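Local coordinates for protein botulinum neurotoxin type G (Clostridium botulinum, PDB 3MPP) that binds to the host cell surface as the receptor-binding domain of a neurotoxin heavy chain, which targets the toxin and translocates its protease light chain into the cytosol, at residues 1-7 with 201-206; 86-92 with 104-110; 376-382 with 393-399. The protein carries 4 engineered substitutions. One frame throughout, in Å; residues are numbered along the deposited sequence.

All three contacts are antiparallel strand pairs, each partly buried. Interactions 1 and 2 belong to the N-terminal half of the receptor-binding domain but to different sheets; their nearest atoms are about 6 Å apart. Interaction 1 joins residues nearly 200 positions apart and relies on backbone bonds and apolar side chains round a beta bulge. Interaction 2 is a local hairpin with a helix end beside it, richer in water bridges and charged groups. Interaction 3, a hairpin of the C-terminal half about 47 and 43 Å from the other two (centre to centre), has the most complete hydrogen-bond ladder and aromatic side chains on both faces, and alone lies near the inferred ganglioside site.

Interaction 1: 1-7 with 201-206; sequences SNAILSL and FNIFGR
A classic beta bulge breaks the pairing of 1-7 with 201-206: I4 and L5 both face I203. The backbone of I4 is kinked to phi/psi -65/-33°, and its N reaches I203 O at 2.7 Å in a weak, bent bond; L5 N makes a second weak bond to the same I203 O at 3.4 Å. Past this corner the strands 5-7 and 201-204 run antiparallel at 177°, their axes 4.6 Å apart at closest approach. L5 and I203 form a hydrogen-bonded pair (I203 N to L5 O 2.7 Å), S6 and N202 a non-hydrogen-bonded one (CA-CA 4.4 Å), and L7 N donates to F201 O at 2.9 Å. Water 1 continues the ladder, donating to L7 O (2.9 Å) and accepting from F201 N (3.0 Å).

L5 (tp) and I203 share one face, L5 CB to I203 CG1 at 3.8 Å, and L5 CD2 meets the edge of the F201 ring at CE2, 4.2 Å away. This side packs on M24, I182 and F184 of the sheet opposite, as in the two-sheet, lectin-like sandwich of the N-terminal subdomain. S6 and N202 occupy the other face. Before the bulge, F204 (chi1 m) brings CE1 to 3.9 Å from A3 CB, I4 CD1 lies 3.3 Å from G205 CA, and the poorly ordered S1 sets its CB over the R206 guanidinium, 3.0 Å from NH1.

Two sound backbone bonds and an apolar face thus hold the first strand of the subdomain against its last, while at the bulge, where the chain turns its corner, I203 O receives two weak bonds.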
# COMPACT_ATOMS: atom_id res chain seq x y z
N SER A 1 21.12 -5.51 -14.05
CA SER A 1 21.72 -6.84 -14.05
C SER A 1 21.48 -7.57 -12.73
O SER A 1 20.34 -7.92 -12.40
CB SER A 1 23.23 -6.74 -14.32
OG SER A 1 23.82 -8.02 -14.42
N ASN A 2 22.55 -7.79 -11.98
CA ASN A 2 22.48 -8.50 -10.72
C ASN A 2 22.68 -7.57 -9.53
O ASN A 2 23.55 -6.69 -9.56
CB ASN A 2 23.52 -9.62 -10.69
CG ASN A 2 23.24 -10.65 -9.61
OD1 ASN A 2 22.21 -10.61 -8.94
ND2 ASN A 2 24.16 -11.60 -9.44
N ALA A 3 21.88 -7.75 -8.48
CA ALA A 3 21.95 -6.89 -7.31
C ALA A 3 23.33 -6.89 -6.66
O ALA A 3 23.84 -7.94 -6.27
CB ALA A 3 20.89 -7.28 -6.30
N ILE A 4 23.93 -5.71 -6.56
CA ILE A 4 25.16 -5.49 -5.80
C ILE A 4 24.92 -5.74 -4.31
O ILE A 4 25.81 -6.20 -3.59
CB ILE A 4 25.65 -4.04 -5.94
CG1 ILE A 4 26.31 -3.82 -7.30
CG2 ILE A 4 26.61 -3.69 -4.83
CD1 ILE A 4 26.86 -2.42 -7.45
N LEU A 5 23.72 -5.42 -3.86
CA LEU A 5 23.38 -5.51 -2.44
C LEU A 5 21.86 -5.65 -2.33
O LEU A 5 21.12 -4.97 -3.04
CB LEU A 5 23.86 -4.27 -1.70
CG LEU A 5 23.32 -4.01 -0.28
CD1 LEU A 5 23.86 -5.04 0.71
CD2 LEU A 5 23.66 -2.61 0.19
N SER A 6 21.41 -6.55 -1.46
CA SER A 6 19.98 -6.70 -1.22
C SER A 6 19.74 -7.04 0.25
O SER A 6 20.27 -8.03 0.76
CB SER A 6 19.38 -7.79 -2.11
OG SER A 6 19.82 -9.08 -1.72
N LEU A 7 18.96 -6.21 0.93
CA LEU A 7 18.69 -6.44 2.34
C LEU A 7 17.50 -7.38 2.49
O LEU A 7 16.44 -7.17 1.90
CB LEU A 7 18.44 -5.13 3.08
CG LEU A 7 19.62 -4.14 3.14
CD1 LEU A 7 19.34 -2.96 4.07
CD2 LEU A 7 20.88 -4.86 3.56
N PHE A 201 15.07 -3.43 -0.06
CA PHE A 201 16.13 -2.54 -0.51
C PHE A 201 17.16 -3.29 -1.35
O PHE A 201 17.68 -4.33 -0.93
CB PHE A 201 16.81 -1.80 0.65
CG PHE A 201 17.87 -0.83 0.18
CD1 PHE A 201 17.55 0.50 -0.04
CD2 PHE A 201 19.17 -1.26 -0.07
CE1 PHE A 201 18.51 1.39 -0.49
CE2 PHE A 201 20.13 -0.37 -0.51
CZ PHE A 201 19.80 0.95 -0.72
N ASN A 202 17.44 -2.76 -2.53
CA ASN A 202 18.35 -3.36 -3.49
C ASN A 202 19.22 -2.32 -4.16
O ASN A 202 18.75 -1.24 -4.51
CB ASN A 202 17.58 -4.08 -4.60
CG ASN A 202 16.88 -5.33 -4.11
OD1 ASN A 202 15.68 -5.32 -3.86
ND2 ASN A 202 17.63 -6.42 -4.00
N ILE A 203 20.49 -2.67 -4.38
CA ILE A 203 21.40 -1.87 -5.17
C ILE A 203 21.77 -2.64 -6.43
O ILE A 203 22.05 -3.83 -6.36
CB ILE A 203 22.72 -1.64 -4.43
CG1 ILE A 203 22.46 -1.04 -3.04
CG2 ILE A 203 23.64 -0.74 -5.25
CD1 ILE A 203 22.46 0.46 -3.03
N PHE A 204 21.79 -1.96 -7.57
CA PHE A 204 22.25 -2.57 -8.82
C PHE A 204 23.44 -1.83 -9.41
O PHE A 204 23.52 -0.60 -9.33
CB PHE A 204 21.12 -2.66 -9.84
CG PHE A 204 19.99 -3.55 -9.42
CD1 PHE A 204 20.04 -4.91 -9.67
CD2 PHE A 204 18.89 -3.04 -8.76
CE1 PHE A 204 19.01 -5.74 -9.29
CE2 PHE A 204 17.86 -3.86 -8.36
CZ PHE A 204 17.92 -5.22 -8.63
N GLY A 205 24.37 -2.57 -9.99
CA GLY A 205 25.60 -2.00 -10.50
C GLY A 205 25.47 -1.44 -11.91
O GLY A 205 26.47 -1.14 -12.56
N ARG A 206 24.24 -1.31 -12.38
CA ARG A 206 23.99 -0.79 -13.71
C ARG A 206 22.70 0.01 -13.73
O ARG A 206 21.89 -0.08 -12.82
CB ARG A 206 23.92 -1.94 -14.72
CG ARG A 206 25.23 -2.69 -14.87
CD ARG A 206 25.05 -4.07 -15.47
NE ARG A 206 26.22 -4.91 -15.24
CZ ARG A 206 26.46 -5.55 -14.09
NH1 ARG A 206 25.62 -5.43 -13.08
NH2 ARG A 206 27.55 -6.29 -13.97
O HOH W 1 15.13 -4.70 2.65

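Interaction 2: 86-92 with 104-110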
# COMPACT_ATOMS: atom_id res chain seq x y z
N TYR A 86 5.82 19.34 8.49
CA TYR A 86 5.76 18.31 7.47
C TYR A 86 6.25 18.86 6.13
O TYR A 86 7.06 18.22 5.45
CB TYR A 86 4.32 17.77 7.39
CG TYR A 86 4.03 16.80 6.25
CD1 TYR A 86 4.22 15.43 6.41
CD2 TYR A 86 3.51 17.25 5.04
CE1 TYR A 86 3.94 14.53 5.38
CE2 TYR A 86 3.20 16.36 4.01
CZ TYR A 86 3.42 15.01 4.18
OH TYR A 86 3.13 14.13 3.18
N LEU A 87 5.80 20.05 5.77
CA LEU A 87 6.16 20.65 4.49
C LEU A 87 7.60 21.17 4.41
O LEU A 87 8.21 21.14 3.35
CB LEU A 87 5.21 21.81 4.16
CG LEU A 87 3.82 21.38 3.74
CD1 LEU A 87 2.98 22.60 3.38
CD2 LEU A 87 3.93 20.43 2.57
N GLN A 88 8.13 21.66 5.53
CA GLN A 88 9.38 22.41 5.48
C GLN A 88 10.61 21.63 5.94
O GLN A 88 11.75 22.04 5.67
CB GLN A 88 9.23 23.70 6.29
CG GLN A 88 8.13 24.62 5.74
CD GLN A 88 8.02 25.93 6.50
OE1 GLN A 88 8.98 26.38 7.13
NE2 GLN A 88 6.86 26.56 6.43
N ASN A 89 10.39 20.53 6.64
CA ASN A 89 11.51 19.77 7.21
C ASN A 89 11.95 18.64 6.28
O ASN A 89 11.26 17.63 6.13
CB ASN A 89 11.15 19.25 8.61
CG ASN A 89 12.22 18.32 9.23
OD1 ASN A 89 11.88 17.30 9.82
ND2 ASN A 89 13.50 18.70 9.14
N GLU A 90 13.08 18.85 5.61
CA GLU A 90 13.68 17.81 4.79
C GLU A 90 14.68 17.02 5.62
O GLU A 90 15.53 17.60 6.29
CB GLU A 90 14.36 18.39 3.54
CG GLU A 90 14.94 17.31 2.63
CD GLU A 90 15.72 17.86 1.45
OE1 GLU A 90 15.68 19.08 1.21
OE2 GLU A 90 16.39 17.06 0.76
N TYR A 91 14.55 15.70 5.59
CA TYR A 91 15.45 14.86 6.36
C TYR A 91 15.92 13.69 5.51
O TYR A 91 15.16 13.14 4.72
CB TYR A 91 14.80 14.36 7.66
CG TYR A 91 13.47 13.66 7.46
CD1 TYR A 91 13.40 12.27 7.31
CD2 TYR A 91 12.28 14.38 7.42
CE1 TYR A 91 12.17 11.62 7.13
CE2 TYR A 91 11.06 13.75 7.24
CZ TYR A 91 11.01 12.38 7.10
OH TYR A 91 9.79 11.78 6.91
N THR A 92 17.19 13.35 5.67
CA THR A 92 17.78 12.22 4.97
C THR A 92 17.24 10.93 5.60
O THR A 92 16.96 10.88 6.80
CB THR A 92 19.31 12.29 5.09
OG1 THR A 92 19.74 13.55 4.59
CG2 THR A 92 19.99 11.19 4.29
N LYS A 104 22.23 10.65 -1.55
CA LYS A 104 21.32 10.51 -0.43
C LYS A 104 19.88 10.49 -0.92
O LYS A 104 19.54 11.14 -1.91
CB LYS A 104 21.53 11.63 0.58
CG LYS A 104 21.00 12.98 0.13
CD LYS A 104 21.29 14.07 1.16
CE LYS A 104 20.75 15.42 0.71
NZ LYS A 104 20.73 16.43 1.81
N VAL A 105 19.06 9.72 -0.22
CA VAL A 105 17.62 9.76 -0.39
C VAL A 105 17.06 10.51 0.82
O VAL A 105 17.39 10.21 1.97
CB VAL A 105 17.02 8.34 -0.48
CG1 VAL A 105 15.49 8.40 -0.51
CG2 VAL A 105 17.55 7.62 -1.71
N SER A 106 16.25 11.53 0.55
CA SER A 106 15.64 12.30 1.63
C SER A 106 14.13 12.44 1.43
O SER A 106 13.59 12.21 0.34
CB SER A 106 16.31 13.67 1.75
OG SER A 106 16.03 14.46 0.62
N ILE A 107 13.45 12.81 2.50
CA ILE A 107 12.02 13.00 2.45
C ILE A 107 11.75 14.43 2.89
O ILE A 107 12.39 14.94 3.81
CB ILE A 107 11.28 12.00 3.36
CG1 ILE A 107 11.36 10.59 2.76
CG2 ILE A 107 9.83 12.44 3.59
CD1 ILE A 107 10.68 9.51 3.58
N LYS A 108 10.86 15.11 2.17
CA LYS A 108 10.41 16.41 2.61
C LYS A 108 8.90 16.47 2.42
O LYS A 108 8.40 16.76 1.33
CB LYS A 108 11.10 17.53 1.83
CG LYS A 108 10.88 18.93 2.41
CD LYS A 108 11.47 19.99 1.50
CE LYS A 108 11.40 21.39 2.11
NZ LYS A 108 11.95 22.39 1.15
N GLY A 109 8.17 16.17 3.49
CA GLY A 109 6.73 16.16 3.42
C GLY A 109 6.27 15.12 2.41
O GLY A 109 6.57 13.94 2.54
N ASN A 110 5.55 15.59 1.40
CA ASN A 110 5.01 14.73 0.37
C ASN A 110 5.96 14.60 -0.82
O ASN A 110 5.54 14.29 -1.93
CB ASN A 110 3.65 15.25 -0.08
CG ASN A 110 3.72 16.68 -0.57
OD1 ASN A 110 4.48 17.50 -0.04
ND2 ASN A 110 2.93 16.99 -1.59
O HOH W 2 8.91 16.56 6.28
O HOH W 3 12.34 24.24 3.93
O HOH W 4 14.79 21.64 1.95
O HOH W 5 18.74 15.78 3.49
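This is a beta-hairpin contact in the N-terminal receptor-binding subdomain, inside an antiparallel sheet where hairpin 90-98/103-108 lies between strands 181-187 and 111-117. Strand 90-92 pairs antiparallel with 104-108 (149°, axes 4.6 Å apart at closest), and the end of helix 83-88 lies beside G109 and N110, which lead from strand 103-108 into 111-117. Y91 and I107 form the hydrogen-bonded pair, Y91 N to I107 O at 2.9 Å and I107 N to Y91 O at 2.8 Å; T92 and S106 follow as a non-hydrogen-bonded pair.

The two faces differ. On that of Y91 and I107, the tyrosine (chi1 p) folds its ring back across the neighbouring strand, so that I107 CB sits 4.2 Å from the ring centroid in a CH-pi contact. On the face of E90 and S106, S106 OG donates to E90 OE2 at 2.6 Å. The extended K108 crosses toward the helix end, its CE 3.4 Å from L87 O. Water 4 bridges K108 NZ (3.0 Å) to E90 OE1 (2.8 Å); water 5 joins K104 NZ and T92 OG1, 2.7 Å from each.

At the helix end, G109 CA lies 3.5 Å from the Y86 ring centroid, squarely over its face. With phi at 61° and an ideal CB that would clash with Y86 O, this position suits a glycine. Water 2 knits the corner, donating to Y86 O and N89 O (both 2.6 Å) and accepting from G109 N (2.9 Å). N89 itself turns to N188 and T190.

With just two direct backbone bonds, the contact leaves much of its polar cohesion to one short side-chain bond and to ordered water, to which both lysine ammonium groups bond.

Interaction 3: 376-382 with 393-399; sequences LFGIGKF and YDNYFCI
Strands 376-382 and 394-399 run antiparallel at 146°, axes 4.4 Å apart at closest, as the two arms of a beta hairpin with regular register. G378 with C398, G380 with Y396 and F382 with D394 are the hydrogen-bonded pairs, each with both bonds: G378 N to C398 O 2.8 Å and C398 N to G378 O 3.0 Å; G380 N to Y396 O 2.9 Å and Y396 N to G380 O 2.8 Å; F382 N to D394 O 2.9 Å and D394 N to F382 O 3.0 Å. Between them F377-I399, I379-F397 and K381-N395 are non-hydrogen-bonded, at CA-CA 4.2, 4.8 and 4.5 Å.

On the face of F377, I379 and F397, the F377 (chi1 m) and F397 (chi1 t) rings meet obliquely, planes at 89°, F377 CD2 to F397 CZ 3.7 Å. I399 CD1 touches the F377 ring edge, 4.1 Å from CE1, and at the exposed end K381 NZ donates to N395 OD1 (3.2 Å). On the other face F382 (m) sets CB 3.8 Å from Y396 CD2 and CE1 3.6 Å from C398 CB. C398 (p) swings SG to 3.5 Å from G380 N, over a glycine where a CB would be tight, and 5.4 Å from the F382 ring centroid, at its edge.

In the beta-trefoil C-terminal subdomain, strand 364-368 flanks 376-382 and strand 332-339 flanks 394-399. W420 meets F397 and bonds F377 O. The chain runs on from I399 into the inferred ganglioside-binding motif 400-403, whose Y403 OH bonds I379 N; the side chain of W402, the inferred ganglioside-binding residue, lies about 8 Å from the position of G380.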
# COMPACT_ATOMS: atom_id res chain seq x y z
N LEU A 376 -20.25 -11.38 -8.31
CA LEU A 376 -19.26 -10.72 -7.47
C LEU A 376 -19.95 -9.65 -6.62
O LEU A 376 -20.98 -9.09 -7.03
CB LEU A 376 -18.17 -10.08 -8.35
CG LEU A 376 -17.35 -11.03 -9.23
CD1 LEU A 376 -16.23 -10.25 -10.02
CD2 LEU A 376 -16.76 -12.12 -8.37
N PHE A 377 -19.40 -9.37 -5.44
CA PHE A 377 -19.85 -8.24 -4.63
C PHE A 377 -19.55 -6.93 -5.34
O PHE A 377 -18.48 -6.77 -5.95
CB PHE A 377 -19.14 -8.19 -3.27
CG PHE A 377 -19.63 -9.20 -2.27
CD1 PHE A 377 -20.27 -10.38 -2.67
CD2 PHE A 377 -19.40 -9.00 -0.91
CE1 PHE A 377 -20.72 -11.30 -1.73
CE2 PHE A 377 -19.83 -9.93 0.03
CZ PHE A 377 -20.50 -11.07 -0.37
N GLY A 378 -20.46 -5.98 -5.22
CA GLY A 378 -20.31 -4.68 -5.85
C GLY A 378 -21.29 -3.71 -5.23
O GLY A 378 -21.76 -3.89 -4.09
N ILE A 379 -21.61 -2.68 -5.99
CA ILE A 379 -22.58 -1.67 -5.58
C ILE A 379 -23.53 -1.48 -6.75
O ILE A 379 -23.09 -1.26 -7.89
CB ILE A 379 -21.88 -0.35 -5.21
CG1 ILE A 379 -20.89 -0.56 -4.07
CG2 ILE A 379 -22.91 0.72 -4.79
CD1 ILE A 379 -20.07 0.69 -3.71
N GLY A 380 -24.83 -1.61 -6.48
CA GLY A 380 -25.80 -1.55 -7.55
C GLY A 380 -26.95 -0.62 -7.27
O GLY A 380 -27.25 -0.32 -6.12
N LYS A 381 -27.61 -0.16 -8.33
CA LYS A 381 -28.77 0.72 -8.21
C LYS A 381 -30.03 -0.11 -8.08
O LYS A 381 -30.28 -0.95 -8.92
CB LYS A 381 -28.89 1.60 -9.46
CG LYS A 381 -28.07 2.86 -9.44
CD LYS A 381 -28.10 3.54 -10.80
CE LYS A 381 -28.09 5.05 -10.63
NZ LYS A 381 -27.44 5.44 -9.35
N PHE A 382 -30.81 0.12 -7.02
CA PHE A 382 -32.04 -0.63 -6.79
C PHE A 382 -33.20 0.36 -6.53
O PHE A 382 -32.96 1.54 -6.28
CB PHE A 382 -31.91 -1.56 -5.57
CG PHE A 382 -30.93 -2.71 -5.77
CD1 PHE A 382 -29.56 -2.52 -5.63
CD2 PHE A 382 -31.40 -3.98 -6.06
CE1 PHE A 382 -28.66 -3.58 -5.81
CE2 PHE A 382 -30.52 -5.06 -6.24
CZ PHE A 382 -29.14 -4.85 -6.11
N TYR A 393 -34.82 5.54 -5.91
CA TYR A 393 -33.78 4.52 -6.00
C TYR A 393 -32.51 4.87 -5.22
O TYR A 393 -32.21 6.05 -4.97
CB TYR A 393 -33.43 4.25 -7.47
CG TYR A 393 -32.47 5.25 -8.06
CD1 TYR A 393 -31.10 5.09 -7.91
CD2 TYR A 393 -32.93 6.34 -8.78
CE1 TYR A 393 -30.21 6.00 -8.45
CE2 TYR A 393 -32.05 7.26 -9.33
CZ TYR A 393 -30.69 7.09 -9.16
OH TYR A 393 -29.80 7.99 -9.70
N ASP A 394 -31.75 3.84 -4.84
CA ASP A 394 -30.52 4.05 -4.08
C ASP A 394 -29.47 3.01 -4.45
O ASP A 394 -29.77 2.01 -5.11
CB ASP A 394 -30.79 3.96 -2.58
CG ASP A 394 -31.66 5.10 -2.07
OD1 ASP A 394 -32.90 5.01 -2.21
OD2 ASP A 394 -31.10 6.07 -1.54
N ASN A 395 -28.23 3.26 -4.03
CA ASN A 395 -27.12 2.37 -4.34
C ASN A 395 -26.86 1.46 -3.14
O ASN A 395 -26.72 1.95 -2.02
CB ASN A 395 -25.88 3.18 -4.71
CG ASN A 395 -26.05 3.93 -6.02
OD1 ASN A 395 -26.80 3.48 -6.88
ND2 ASN A 395 -25.38 5.07 -6.17
N TYR A 396 -26.80 0.15 -3.38
CA TYR A 396 -26.69 -0.82 -2.29
C TYR A 396 -25.51 -1.77 -2.50
O TYR A 396 -25.18 -2.11 -3.63
CB TYR A 396 -27.96 -1.67 -2.19
CG TYR A 396 -29.15 -0.91 -1.67
CD1 TYR A 396 -29.39 -0.82 -0.30
CD2 TYR A 396 -30.03 -0.28 -2.53
CE1 TYR A 396 -30.48 -0.13 0.19
CE2 TYR A 396 -31.13 0.42 -2.05
CZ TYR A 396 -31.35 0.49 -0.69
OH TYR A 396 -32.43 1.18 -0.20
N PHE A 397 -24.90 -2.16 -1.38
CA PHE A 397 -23.95 -3.27 -1.30
C PHE A 397 -24.70 -4.50 -1.84
O PHE A 397 -25.71 -4.90 -1.27
CB PHE A 397 -23.60 -3.46 0.19
CG PHE A 397 -22.43 -4.38 0.48
CD1 PHE A 397 -21.36 -4.52 -0.41
CD2 PHE A 397 -22.37 -5.07 1.70
CE1 PHE A 397 -20.27 -5.36 -0.10
CE2 PHE A 397 -21.29 -5.90 2.02
CZ PHE A 397 -20.24 -6.03 1.12
N CYS A 398 -24.22 -5.08 -2.94
CA CYS A 398 -24.97 -6.14 -3.59
C CYS A 398 -24.03 -7.21 -4.14
O CYS A 398 -22.81 -7.05 -4.09
CB CYS A 398 -25.80 -5.57 -4.76
SG CYS A 398 -24.79 -5.06 -6.17
N ILE A 399 -24.62 -8.28 -4.64
CA ILE A 399 -23.89 -9.25 -5.46
C ILE A 399 -24.53 -9.23 -6.84
O ILE A 399 -25.76 -9.16 -6.94
CB ILE A 399 -23.90 -10.67 -4.82
CG1 ILE A 399 -23.07 -11.65 -5.66
CG2 ILE A 399 -25.33 -11.18 -4.64
CD1 ILE A 399 -22.71 -12.96 -4.92